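Pectate lyase (Pectobacterium carotovorum, PDB 4U49) probably cleaves polygalacturonate and methylated pectins by calcium-dependent elimination at internal sites, yielding oligosaccharides with an unsaturated galacturonosyl end. Local coordinates at residues 206-211 with 237-242; 163-168 with 186-191. All coordinates share one frame; numbering follows the deposited sequence.

Contact 1: 206-211 with 237-242; sequences TMTIVG and HTIVQG
Thr208 and Gln241 meet where two neighbouring parallel strands turn side chains to the same face: the methyl CG2 of Thr208 reaches the amide tip of Gln241, 3.5 Å from its OE1. The tip gets there because CG of Gln241 sits between the backbone N and the carbonyl carbon (chi1 67°) and the chain then runs out extended, across Thr208 and alongside Val210, whose CG2 is 4.0 Å from NE2. Two residues earlier on its strand, Ile239 touches both threonines of the neighbouring strand. Its CD1 lies 3.9 Å from Thr206 CG2 and 4.0 Å from Thr208 OG1, while its CG1 covers one face of the His237 ring, offset toward the rim. The ring edge carries a water, 2.6 Å from His237 ND1, that also makes a weak, long contact with Thr206 OG1; NE2 of the same ring is hydrogen-bonded to Thr270 on the following strand. The other face of the pair is buried. There the bent end of Met207 brings CE to 3.8 Å from Thr238 OG1, a hydroxyl that is hydrogen-bonded to Gln231 and Asn202, and Ile209 and Val240 both pack on Leu229. Beneath these side chains five backbone hydrogen bonds fix an in-step register, from Met207 N to His237 O (2.9 Å) as far as Gly211 N to Gln241 O, where both chains leave the strand at glycines with positive phi. Equivalent residues thus stack one above the other on successive turns, the arrangement of a right-handed parallel beta-helix, the fold of pectate lyases.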
loop_
_atom_site.group_PDB
_atom_site.type_symbol
_atom_site.label_atom_id
_atom_site.label_comp_id
_atom_site.label_asym_id
_atom_site.label_seq_id
_atom_site.Cartn_x
_atom_site.Cartn_y
_atom_site.Cartn_z
ATOM N N THR A 206 -8.318 -5.466 -11.916
ATOM C CA THR A 206 -7.237 -4.599 -11.481
ATOM C C THR A 206 -7.539 -4.061 -10.087
ATOM O O THR A 206 -8.659 -3.637 -9.809
ATOM C CB THR A 206 -7.019 -3.418 -12.459
ATOM O OG1 THR A 206 -6.840 -3.913 -13.792
ATOM C CG2 THR A 206 -5.793 -2.612 -12.057
ATOM N N MET A 207 -6.543 -4.107 -9.208
ATOM C CA MET A 207 -6.636 -3.467 -7.902
ATOM C C MET A 207 -5.495 -2.471 -7.770
ATOM O O MET A 207 -4.321 -2.849 -7.804
ATOM C CB MET A 207 -6.583 -4.494 -6.771
ATOM C CG MET A 207 -6.755 -3.894 -5.382
ATOM S SD MET A 207 -6.647 -5.130 -4.071
ATOM C CE MET A 207 -4.883 -5.444 -4.031
ATOM N N THR A 208 -5.842 -1.197 -7.626
ATOM C CA THR A 208 -4.846 -0.134 -7.594
ATOM C C THR A 208 -4.780 0.536 -6.230
ATOM O O THR A 208 -5.763 1.109 -5.762
ATOM C CB THR A 208 -5.140 0.940 -8.661
ATOM O OG1 THR A 208 -5.202 0.328 -9.955
ATOM C CG2 THR A 208 -4.057 2.006 -8.654
ATOM N N ILE A 209 -3.616 0.458 -5.594
ATOM C CA ILE A 209 -3.393 1.115 -4.313
ATOM C C ILE A 209 -2.694 2.454 -4.530
ATOM O O ILE A 209 -1.613 2.510 -5.110
ATOM C CB ILE A 209 -2.549 0.231 -3.374
ATOM C CG1 ILE A 209 -3.298 -1.069 -3.064
ATOM C CG2 ILE A 209 -2.207 0.982 -2.094
ATOM C CD1 ILE A 209 -2.576 -1.976 -2.096
ATOM N N VAL A 210 -3.318 3.534 -4.069
ATOM C CA VAL A 210 -2.786 4.872 -4.311
ATOM C C VAL A 210 -2.429 5.552 -2.999
ATOM O O VAL A 210 -3.309 5.927 -2.226
ATOM C CB VAL A 210 -3.787 5.749 -5.082
ATOM C CG1 VAL A 210 -3.115 7.038 -5.526
ATOM C CG2 VAL A 210 -4.335 4.992 -6.286
ATOM N N GLY A 211 -1.133 5.713 -2.756
ATOM C CA GLY A 211 -0.669 6.201 -1.473
ATOM C C GLY A 211 -1.054 5.225 -0.376
ATOM O O GLY A 211 -1.266 4.040 -0.631
ATOM N N HIS A 237 -4.325 -8.160 -11.919
ATOM C CA HIS A 237 -3.254 -7.182 -11.852
ATOM C C HIS A 237 -3.393 -6.293 -10.622
ATOM O O HIS A 237 -4.417 -5.638 -10.434
ATOM C CB HIS A 237 -3.249 -6.326 -13.123
ATOM C CG HIS A 237 -2.020 -5.493 -13.293
ATOM N ND1 HIS A 237 -1.944 -4.462 -14.207
ATOM C CD2 HIS A 237 -0.813 -5.539 -12.680
ATOM C CE1 HIS A 237 -0.748 -3.907 -14.144
ATOM N NE2 HIS A 237 -0.041 -4.543 -13.227
ATOM N N THR A 238 -2.367 -6.283 -9.779
ATOM C CA THR A 238 -2.319 -5.350 -8.663
ATOM C C THR A 238 -1.296 -4.264 -8.955
ATOM O O THR A 238 -0.151 -4.556 -9.315
ATOM C CB THR A 238 -1.971 -6.048 -7.333
ATOM O OG1 THR A 238 -3.032 -6.943 -6.967
ATOM C CG2 THR A 238 -1.781 -5.020 -6.224
ATOM N N ILE A 239 -1.727 -3.014 -8.813
ATOM C CA ILE A 239 -0.880 -1.852 -9.046
ATOM C C ILE A 239 -0.662 -1.084 -7.746
ATOM O O ILE A 239 -1.615 -0.792 -7.023
ATOM C CB ILE A 239 -1.500 -0.901 -10.098
ATOM C CG1 ILE A 239 -1.734 -1.636 -11.419
ATOM C CG2 ILE A 239 -0.608 0.318 -10.313
ATOM C CD1 ILE A 239 -2.373 -0.771 -12.496
ATOM N N VAL A 240 0.597 -0.774 -7.454
ATOM C CA VAL A 240 0.962 -0.004 -6.271
ATOM C C VAL A 240 1.609 1.312 -6.689
ATOM O O VAL A 240 2.670 1.310 -7.311
ATOM C CB VAL A 240 1.936 -0.787 -5.363
ATOM C CG1 VAL A 240 2.384 0.069 -4.193
ATOM C CG2 VAL A 240 1.294 -2.083 -4.872
ATOM N N GLN A 241 0.971 2.431 -6.354
ATOM C CA GLN A 241 1.470 3.739 -6.777
ATOM C C GLN A 241 1.296 4.804 -5.692
ATOM O O GLN A 241 0.845 4.510 -4.587
ATOM C CB GLN A 241 0.771 4.183 -8.071
ATOM C CG GLN A 241 -0.720 4.479 -7.926
ATOM C CD GLN A 241 -1.434 4.585 -9.262
ATOM O OE1 GLN A 241 -1.377 3.671 -10.081
ATOM N NE2 GLN A 241 -2.115 5.705 -9.486
ATOM N N GLY A 242 1.672 6.041 -6.007
ATOM C CA GLY A 242 1.540 7.140 -5.063
ATOM C C GLY A 242 2.433 7.012 -3.841
ATOM O O GLY A 242 2.143 7.587 -2.791
HETATM O O HOH W 1 -4.019 -3.693 -15.653
#

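Contact 2: 163-168 with 186-191; sequences TIKNLR and RIENVI
Asn166 and Asn189 occupy matching corners on successive turns of a right-handed parallel beta-helix, the fold of pectate lyases, and their outward side chains are hydrogen-bonded to each other. Each residue turns its chain from one face of the helix to the next, with both phi and psi positive, near 60°. Asn189 ND2 donates to Asn166 OD1 at 2.9 Å, the acceptor lying close to the Asn189 amide plane, although the two amide planes stand 75° apart. With CG anti to the backbone N (chi1 -170°), the Asn189 side chain reaches toward the neighbouring turn. Both buried amides have further partners: Asn166 OD1 is also hydrogen-bonded to Ser40, its ND2 binds Asp136, and Asn189 OD1 is hydrogen-bonded to Ser38, so the N-terminal part of the chain closes over this corner. Backbone bonds carry the parallel register through the bend, Asn166 N to Glu188 O at the corner and Leu167 N to Asn189 O just after it, the latter at 3.2 Å. Inward from the corner, Leu167 CB and Val190 CG2 are in apolar contact at 4.2 Å, and Leu167 and Ile164 both pack on Ile157. Past the corner on the outer side, Ile191 CB lies over one face of the Arg168 guanidinium, whose NH1 forms a salt bridge with Glu193 and whose NH2 is hydrogen-bonded to Leu28 O. Before the corner, Thr163 OG1 packs against Arg186 CB at 3.3 Å. Glu188, extended beyond CG, carries its carboxylate between two cations: OE1 is in a long salt bridge of 3.7 Å with Lys165 NZ, and OE2 takes Arg186 NE at 3.0 Å on its anti side, in the guanidinium plane but 33° out of that of the carboxylate.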
loop_
_atom_site.group_PDB
_atom_site.type_symbol
_atom_site.label_atom_id
_atom_site.label_comp_id
_atom_site.label_asym_id
_atom_site.label_seq_id
_atom_site.Cartn_x
_atom_site.Cartn_y
_atom_site.Cartn_z
ATOM N N THR A 163 -14.306 2.094 -5.584
ATOM C CA THR A 163 -13.170 2.815 -5.028
ATOM C C THR A 163 -13.460 3.259 -3.601
ATOM O O THR A 163 -14.561 3.714 -3.294
ATOM C CB THR A 163 -12.817 4.048 -5.890
ATOM O OG1 THR A 163 -12.359 3.614 -7.173
ATOM C CG2 THR A 163 -11.730 4.888 -5.232
ATOM N N ILE A 164 -12.472 3.116 -2.724
ATOM C CA ILE A 164 -12.602 3.629 -1.371
ATOM C C ILE A 164 -11.414 4.538 -1.071
ATOM O O ILE A 164 -10.290 4.270 -1.499
ATOM C CB ILE A 164 -12.703 2.483 -0.333
ATOM C CG1 ILE A 164 -13.104 3.029 1.039
ATOM C CG2 ILE A 164 -11.408 1.686 -0.262
ATOM C CD1 ILE A 164 -13.648 1.973 1.971
ATOM N N LYS A 165 -11.669 5.636 -0.368
ATOM C CA LYS A 165 -10.597 6.571 -0.054
ATOM C C LYS A 165 -10.701 7.151 1.351
ATOM O O LYS A 165 -11.781 7.187 1.943
ATOM C CB LYS A 165 -10.557 7.705 -1.085
ATOM C CG LYS A 165 -11.828 8.522 -1.184
ATOM C CD LYS A 165 -11.708 9.582 -2.272
ATOM C CE LYS A 165 -11.397 8.948 -3.618
ATOM N NZ LYS A 165 -11.341 9.959 -4.712
ATOM N N ASN A 166 -9.554 7.579 1.875
ATOM C CA ASN A 166 -9.469 8.270 3.159
ATOM C C ASN A 166 -10.029 7.446 4.316
ATOM O O ASN A 166 -11.014 7.826 4.946
ATOM C CB ASN A 166 -10.188 9.616 3.061
ATOM C CG ASN A 166 -9.722 10.431 1.872
ATOM O OD1 ASN A 166 -8.541 10.418 1.525
ATOM N ND2 ASN A 166 -10.646 11.144 1.238
ATOM N N LEU A 167 -9.386 6.317 4.591
ATOM C CA LEU A 167 -9.866 5.388 5.605
ATOM C C LEU A 167 -8.739 4.898 6.499
ATOM O O LEU A 167 -7.627 4.642 6.035
ATOM C CB LEU A 167 -10.559 4.191 4.943
ATOM C CG LEU A 167 -11.001 3.045 5.860
ATOM C CD1 LEU A 167 -12.117 3.491 6.795
ATOM C CD2 LEU A 167 -11.428 1.832 5.044
ATOM N N ARG A 168 -9.035 4.770 7.786
ATOM C CA ARG A 168 -8.110 4.165 8.726
ATOM C C ARG A 168 -8.655 2.811 9.159
ATOM O O ARG A 168 -9.804 2.706 9.589
ATOM C CB ARG A 168 -7.896 5.080 9.934
ATOM C CG ARG A 168 -6.794 4.638 10.878
ATOM C CD ARG A 168 -6.554 5.691 11.958
ATOM N NE ARG A 168 -6.262 6.999 11.385
ATOM C CZ ARG A 168 -5.038 7.497 11.231
ATOM N NH1 ARG A 168 -3.978 6.801 11.616
ATOM N NH2 ARG A 168 -4.876 8.696 10.693
ATOM N N ARG A 186 -10.014 0.605 -6.676
ATOM C CA ARG A 186 -8.982 1.534 -6.240
ATOM C C ARG A 186 -9.042 1.705 -4.728
ATOM O O ARG A 186 -10.122 1.772 -4.138
ATOM C CB ARG A 186 -9.128 2.888 -6.933
ATOM C CG ARG A 186 -9.042 2.819 -8.445
ATOM C CD ARG A 186 -9.184 4.204 -9.071
ATOM N NE ARG A 186 -7.980 5.014 -8.914
ATOM C CZ ARG A 186 -6.929 4.944 -9.725
ATOM N NH1 ARG A 186 -6.928 4.091 -10.740
ATOM N NH2 ARG A 186 -5.875 5.716 -9.515
ATOM N N ILE A 187 -7.868 1.759 -4.113
ATOM C CA ILE A 187 -7.731 1.882 -2.669
ATOM C C ILE A 187 -6.834 3.081 -2.393
ATOM O O ILE A 187 -5.604 2.978 -2.444
ATOM C CB ILE A 187 -7.142 0.596 -2.048
ATOM C CG1 ILE A 187 -8.068 -0.594 -2.319
ATOM C CG2 ILE A 187 -6.920 0.762 -0.555
ATOM C CD1 ILE A 187 -7.459 -1.942 -1.973
ATOM N N GLU A 188 -7.453 4.226 -2.122
ATOM C CA GLU A 188 -6.723 5.490 -2.099
ATOM C C GLU A 188 -6.615 6.085 -0.701
ATOM O O GLU A 188 -7.618 6.300 -0.037
ATOM C CB GLU A 188 -7.391 6.497 -3.041
ATOM C CG GLU A 188 -7.615 5.959 -4.446
ATOM C CD GLU A 188 -8.203 6.992 -5.388
ATOM O OE1 GLU A 188 -8.157 8.195 -5.058
ATOM O OE2 GLU A 188 -8.712 6.600 -6.458
ATOM N N ASN A 189 -5.388 6.346 -0.264
ATOM C CA ASN A 189 -5.142 6.937 1.048
ATOM C C ASN A 189 -5.805 6.152 2.175
ATOM O O ASN A 189 -6.668 6.663 2.891
ATOM C CB ASN A 189 -5.618 8.391 1.080
ATOM C CG ASN A 189 -5.172 9.116 2.335
ATOM O OD1 ASN A 189 -4.162 8.763 2.944
ATOM N ND2 ASN A 189 -5.933 10.127 2.736
ATOM N N VAL A 190 -5.409 4.895 2.310
ATOM C CA VAL A 190 -5.834 4.083 3.437
ATOM C C VAL A 190 -4.643 3.868 4.355
ATOM O O VAL A 190 -3.532 3.630 3.889
ATOM C CB VAL A 190 -6.414 2.731 2.976
ATOM C CG1 VAL A 190 -6.692 1.812 4.169
ATOM C CG2 VAL A 190 -7.676 2.964 2.172
ATOM N N ILE A 191 -4.873 3.987 5.658
ATOM C CA ILE A 191 -3.838 3.708 6.640
ATOM C C ILE A 191 -4.191 2.460 7.447
ATOM O O ILE A 191 -5.187 2.435 8.171
ATOM C CB ILE A 191 -3.618 4.902 7.592
ATOM C CG1 ILE A 191 -3.034 6.085 6.819
ATOM C CG2 ILE A 191 -2.693 4.509 8.734
ATOM C CD1 ILE A 191 -2.817 7.330 7.663
#

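Contact 2 and contact 1 are successive steps along one beta-helix, their centres about 11 Å apart. Strand 184-192 supplies the second segment of contact 2 and lies directly beside strand 206-210 of contact 1. The join is probably hydrogen-bonded at Thr208 O to Ile187 N (2.8 Å) and Val210 N to Ile187 O (2.9 Å). On the outer face Arg186 bridges them by packing, its NH2 lying 3.6 Å from Val210 CG2 and close to Gln241. Both contacts lie near, but not at, the calcium site known for this protein, to which no ion is bound in this chain: the side chain of Ile195, one of its residues, is about 9 Å from those of Ile209 and Val190.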